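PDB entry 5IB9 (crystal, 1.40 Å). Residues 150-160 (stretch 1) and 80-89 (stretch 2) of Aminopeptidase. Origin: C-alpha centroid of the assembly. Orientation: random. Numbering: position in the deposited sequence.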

ATOM      1  N   GLY A 150       4.893   2.242  35.420  1.00 58.51           N
ATOM      2  CA  GLY A 150       3.980   3.225  34.807  1.00 57.91           C
ATOM      3  C   GLY A 150       2.892   2.712  33.853  1.00 57.93           C
ATOM      4  O   GLY A 150       2.786   1.487  33.591  1.00 58.13           O
ATOM      5  N   LYS A 151       2.088   3.659  33.343  1.00 56.76           N
ATOM      6  CA  LYS A 151       0.950   3.396  32.447  1.00 55.45           C
ATOM      7  C   LYS A 151       1.290   2.616  31.170  1.00 54.46           C
ATOM      8  O   LYS A 151       2.418   2.688  30.655  1.00 54.39           O
ATOM      9  CB  LYS A 151       0.214   4.689  32.084  1.00 55.60           C
ATOM     10  CG  LYS A 151      -0.507   5.374  33.237  1.00 56.27           C
ATOM     11  CD  LYS A 151      -1.577   6.344  32.739  1.00 58.34           C
ATOM     12  CE  LYS A 151      -2.392   6.936  33.899  1.00 59.46           C
ATOM     13  NZ  LYS A 151      -3.586   7.751  33.479  1.00 59.91           N
ATOM     14  N   LEU A 152       0.303   1.848  30.689  1.00 52.90           N
ATOM     15  CA  LEU A 152       0.406   1.103  29.426  1.00 51.56           C
ATOM     16  C   LEU A 152      -0.446   1.770  28.342  1.00 50.64           C
ATOM     17  O   LEU A 152      -1.671   1.676  28.302  1.00 49.46           O
ATOM     18  CB  LEU A 152       0.075  -0.395  29.568  1.00 51.48           C
ATOM     19  CG  LEU A 152       0.198  -1.227  28.296  1.00 52.20           C
ATOM     20  CD1 LEU A 152       1.602  -1.153  27.727  1.00 52.60           C
ATOM     21  CD2 LEU A 152      -0.179  -2.685  28.553  1.00 53.78           C
ATOM     22  N   ASN A 153       0.255   2.510  27.495  1.00 49.61           N
ATOM     23  CA  ASN A 153      -0.325   3.149  26.340  1.00 47.90           C
ATOM     24  C   ASN A 153       0.346   2.423  25.222  1.00 46.19           C
ATOM     25  O   ASN A 153       1.484   1.957  25.369  1.00 47.67           O
ATOM     26  CB  ASN A 153       0.052   4.626  26.315  1.00 47.89           C
ATOM     27  CG  ASN A 153      -0.480   5.371  27.499  1.00 47.97           C
ATOM     28  OD1 ASN A 153      -1.669   5.663  27.582  1.00 48.26           O
ATOM     29  ND2 ASN A 153       0.395   5.685  28.432  1.00 49.72           N
ATOM     30  N   GLY A 154      -0.346   2.292  24.105  1.00 43.72           N
ATOM     31  CA  GLY A 154       0.251   1.593  22.996  1.00 40.38           C
ATOM     32  C   GLY A 154      -0.753   1.551  21.886  1.00 37.58           C
ATOM     33  O   GLY A 154      -1.793   2.206  21.960  0.87 35.84           O
ATOM     34  N   THR A 155      -0.455   0.724  20.901  1.00 36.17           N
ATOM     35  CA  THR A 155      -1.242   0.678  19.698  1.00 35.01           C
ATOM     36  C   THR A 155      -1.377  -0.733  19.112  1.00 34.57           C
ATOM     37  O   THR A 155      -0.466  -1.560  19.159  1.00 34.66           O
ATOM     38  CB  THR A 155      -0.638   1.694  18.621  1.00 35.41           C
ATOM     39  OG1 THR A 155      -1.422   1.659  17.405  1.00 32.17           O
ATOM     40  CG2 THR A 155       0.852   1.370  18.367  1.00 33.80           C
ATOM     41  N   LEU A 156      -2.518  -0.982  18.503  1.00 34.03           N
ATOM     42  CA  LEU A 156      -2.752  -2.218  17.815  1.00 33.30           C
ATOM     43  C   LEU A 156      -2.240  -2.061  16.392  1.00 34.26           C
ATOM     44  O   LEU A 156      -2.358  -2.971  15.558  1.00 33.25           O
ATOM     45  CB  LEU A 156      -4.236  -2.571  17.878  1.00 31.86           C
ATOM     46  CG  LEU A 156      -4.788  -2.558  19.323  1.00 29.68           C
ATOM     47  CD1 LEU A 156      -6.190  -3.055  19.188  1.00 22.15           C
ATOM     48  CD2 LEU A 156      -3.962  -3.452  20.247  1.00 26.99           C
ATOM     49  N   GLY A 157      -1.681  -0.882  16.137  1.00 36.90           N
ATOM     50  CA  GLY A 157      -0.853  -0.654  14.919  1.00 39.19           C
ATOM     51  C   GLY A 157      -1.639  -0.064  13.762  1.00 40.70           C
ATOM     52  O   GLY A 157      -1.147   0.821  13.040  1.00 41.81           O
ATOM     53  N   GLY A 158      -2.848  -0.559  13.579  1.00 40.74           N
ATOM     54  CA  GLY A 158      -3.683  -0.153  12.497  1.00 42.00           C
ATOM     55  C   GLY A 158      -5.085  -0.621  12.710  1.00 42.53           C
ATOM     56  O   GLY A 158      -5.382  -1.423  13.616  1.00 42.10           O
ATOM     57  N   SER A 159      -5.962  -0.079  11.892  1.00 43.34           N
ATOM     58  CA  SER A 159      -7.365  -0.439  11.903  1.00 45.19           C
ATOM     59  C   SER A 159      -7.467  -1.919  11.677  1.00 45.57           C
ATOM     60  O   SER A 159      -6.682  -2.493  10.902  1.00 47.24           O
ATOM     61  CB  SER A 159      -8.108   0.323  10.787  1.00 46.32           C
ATOM     62  OG  SER A 159      -7.344   0.398   9.563  1.00 48.60           O
ATOM     63  N   ASP A 160      -8.394  -2.578  12.347  1.00 44.33           N
ATOM     64  CA  ASP A 160      -8.580  -4.012  12.119  1.00 43.72           C
ATOM     65  C   ASP A 160      -9.819  -4.562  12.809  1.00 44.41           C
ATOM     66  O   ASP A 160      -9.929  -4.517  14.041  1.00 44.28           O
ATOM     67  CB  ASP A 160      -7.336  -4.832  12.515  1.00 42.90           C
ATOM     68  CG  ASP A 160      -7.452  -6.310  12.119  1.00 43.31           C
ATOM     69  OD1 ASP A 160      -8.564  -6.724  11.719  1.00 44.13           O
ATOM     70  OD2 ASP A 160      -6.438  -7.060  12.192  1.00 42.52           O
TER
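Stretch 2 80-89: KEGEAFTYSP

Stretch 2 runs alongside stretch 1 in the same general direction, from Glu 83 beside Asn 153 to Tyr 87 near Ser 159, and the backbones meet at a single beta bridge. There Thr 155 and Thr 86 lie with CA atoms 4.4 Å apart, and Thr 86 spends both its backbone polar groups on stretch 1: its N donates to Gly 154 O at 3.0 Å, and its O accepts from Leu 156 N at 3.0 Å, both nearly straight.

The same Thr 86 lies within a type II turn, Phe 85 to Ser 88, in which Ser 88 N donates to Phe 85 O at 3.0 Å. Tyr 87, with positive phi, lays its ring under Gly 158, whose CA stands 3.7 Å from the ring centroid, over the face. Phe 85 packs its CZ 3.7 Å from Leu 152 CD2 and its CB 3.8 Å from Leu 156 CD2.

At two places beside the direct pair, water links the backbones. One takes Gly 154 N and gives to Ala 84 O; another takes Asp 160 N and gives to Tyr 87 O. A third reinforces the long salt bridge of Lys 151 NZ with Glu 83 OE2, 3.8 Å. Leu 152 O, 3.3 Å from Glu 83 CB, is buried without a partner.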

ATOM      1  N   LYS A  80     -11.344   0.963  37.727  1.00 51.36           N
ATOM      2  CA  LYS A  80      -9.885   0.879  37.604  1.00 51.44           C
ATOM      3  C   LYS A  80      -9.365   1.833  36.501  1.00 51.86           C
ATOM      4  O   LYS A  80     -10.121   2.234  35.607  1.00 51.39           O
ATOM      5  CB  LYS A  80      -9.456  -0.580  37.324  1.00 51.21           C
ATOM      6  CG  LYS A  80      -9.117  -1.467  38.542  1.00 51.74           C
ATOM      7  CD  LYS A  80     -10.150  -1.342  39.686  1.00 53.66           C
ATOM      8  CE  LYS A  80     -10.040  -2.426  40.770  1.00 54.39           C
ATOM      9  NZ  LYS A  80      -8.651  -2.744  41.239  1.00 55.19           N
ATOM     10  N   GLU A  81      -8.079   2.186  36.585  1.00 52.66           N
ATOM     11  CA  GLU A  81      -7.419   3.099  35.627  1.00 53.45           C
ATOM     12  C   GLU A  81      -7.114   2.417  34.312  1.00 52.60           C
ATOM     13  O   GLU A  81      -6.172   1.610  34.237  1.00 53.19           O
ATOM     14  CB  GLU A  81      -6.071   3.564  36.169  1.00 54.04           C
ATOM     15  CG  GLU A  81      -5.974   5.016  36.563  1.00 58.19           C
ATOM     16  CD  GLU A  81      -4.562   5.375  37.017  1.00 63.52           C
ATOM     17  OE1 GLU A  81      -4.432   6.089  38.041  1.00 66.10           O
ATOM     18  OE2 GLU A  81      -3.582   4.926  36.364  1.00 64.99           O
ATOM     19  N   GLY A  82      -7.865   2.781  33.273  1.00 51.40           N
ATOM     20  CA  GLY A  82      -7.706   2.155  31.960  1.00 49.75           C
ATOM     21  C   GLY A  82      -7.325   3.067  30.796  1.00 47.96           C
ATOM     22  O   GLY A  82      -7.942   4.117  30.604  1.00 48.09           O
ATOM     23  N   GLU A  83      -6.331   2.629  30.013  1.00 46.63           N
ATOM     24  CA  GLU A  83      -5.910   3.301  28.759  1.00 45.37           C
ATOM     25  C   GLU A  83      -6.271   2.446  27.522  1.00 43.37           C
ATOM     26  O   GLU A  83      -5.629   1.393  27.303  1.00 42.49           O
ATOM     27  CB  GLU A  83      -4.370   3.534  28.761  1.00 45.91           C
ATOM     28  CG  GLU A  83      -3.825   4.475  29.884  1.00 50.54           C
ATOM     29  CD  GLU A  83      -4.175   5.957  29.655  1.00 56.76           C
ATOM     30  OE1 GLU A  83      -3.455   6.609  28.864  1.00 59.25           O
ATOM     31  OE2 GLU A  83      -5.154   6.471  30.267  1.00 58.32           O
ATOM     32  N   ALA A  84      -7.254   2.894  26.718  1.00 40.07           N
ATOM     33  CA  ALA A  84      -7.548   2.260  25.403  1.00 37.83           C
ATOM     34  C   ALA A  84      -6.329   2.230  24.487  1.00 36.19           C
ATOM     35  O   ALA A  84      -5.613   3.244  24.311  1.00 35.91           O
ATOM     36  CB  ALA A  84      -8.699   2.948  24.696  1.00 38.14           C
ATOM     37  N   PHE A  85      -6.094   1.089  23.862  1.00 33.30           N
ATOM     38  CA  PHE A  85      -5.016   0.999  22.912  1.00 32.02           C
ATOM     39  C   PHE A  85      -5.496   1.764  21.654  1.00 30.56           C
ATOM     40  O   PHE A  85      -6.709   1.824  21.384  1.00 29.28           O
ATOM     41  CB  PHE A  85      -4.708  -0.465  22.547  1.00 31.36           C
ATOM     42  CG  PHE A  85      -3.823  -1.177  23.551  1.00 33.48           C
ATOM     43  CD1 PHE A  85      -4.395  -1.871  24.629  1.00 33.67           C
ATOM     44  CD2 PHE A  85      -2.428  -1.187  23.422  1.00 34.05           C
ATOM     45  CE1 PHE A  85      -3.579  -2.534  25.561  1.00 33.12           C
ATOM     46  CE2 PHE A  85      -1.602  -1.844  24.365  1.00 36.73           C
ATOM     47  CZ  PHE A  85      -2.195  -2.530  25.435  1.00 35.20           C
ATOM     48  N   THR A  86      -4.552   2.357  20.904  1.00 31.06           N
ATOM     49  CA  THR A  86      -4.937   3.059  19.672  1.00 29.29           C
ATOM     50  C   THR A  86      -5.443   2.016  18.687  1.00 26.61           C
ATOM     51  O   THR A  86      -4.835   0.970  18.549  1.00 26.81           O
ATOM     52  CB  THR A  86      -3.723   3.791  19.065  1.00 31.00           C
ATOM     53  OG1 THR A  86      -3.282   4.784  19.988  1.00 34.94           O
ATOM     54  CG2 THR A  86      -4.134   4.492  17.759  1.00 33.73           C
ATOM     55  N   TYR A  87      -6.574   2.307  18.040  1.00 25.70           N
ATOM     56  CA  TYR A  87      -7.305   1.397  17.161  1.00 25.43           C
ATOM     57  C   TYR A  87      -8.188   0.384  17.898  1.00 24.78           C
ATOM     58  O   TYR A  87      -8.768  -0.530  17.276  1.00 25.49           O
ATOM     59  CB  TYR A  87      -6.430   0.696  16.126  1.00 23.22           C
ATOM     60  CG  TYR A  87      -5.792   1.700  15.167  1.00 26.18           C
ATOM     61  CD1 TYR A  87      -4.451   2.030  15.291  1.00 30.54           C
ATOM     62  CD2 TYR A  87      -6.557   2.302  14.174  1.00 27.98           C
ATOM     63  CE1 TYR A  87      -3.858   2.973  14.434  1.00 30.70           C
ATOM     64  CE2 TYR A  87      -5.985   3.230  13.314  1.00 25.50           C
ATOM     65  CZ  TYR A  87      -4.666   3.557  13.455  1.00 33.32           C
ATOM     66  OH  TYR A  87      -4.136   4.480  12.583  1.00 32.67           O
ATOM     67  N   SER A  88      -8.335   0.594  19.200  1.00 24.61           N
ATOM     68  CA  SER A  88      -9.308  -0.253  19.914  1.00 24.88           C
ATOM     69  C   SER A  88     -10.738  -0.052  19.409  1.00 25.24           C
ATOM     70  O   SER A  88     -11.193   1.079  19.308  1.00 26.91           O
ATOM     71  CB  SER A  88      -9.237   0.002  21.439  1.00 24.13           C
ATOM     72  OG  SER A  88     -10.239  -0.785  22.094  1.00 26.28           O
ATOM     73  N   PRO A  89     -11.467  -1.138  19.147  1.00 24.68           N
ATOM     74  CA  PRO A  89     -12.879  -1.116  18.898  1.00 26.39           C
ATOM     75  C   PRO A  89     -13.632  -0.584  20.159  1.00 28.09           C
ATOM     76  O   PRO A  89     -13.039  -0.530  21.250  1.00 26.70           O
ATOM     77  CB  PRO A  89     -13.180  -2.571  18.597  1.00 26.70           C
ATOM     78  CG  PRO A  89     -11.852  -3.194  18.211  1.00 26.88           C
ATOM     79  CD  PRO A  89     -10.895  -2.490  19.023  1.00 25.07           C
TER
HETATM   80  O   HOH W   1      -4.810   9.005  30.946  1.00 56.13           O
HETATM   81  O   HOH W   2      -2.901   3.979  24.353  1.00 47.39           O
HETATM   82  O   HOH W   3      -9.356  -0.962  14.691  1.00 39.26           O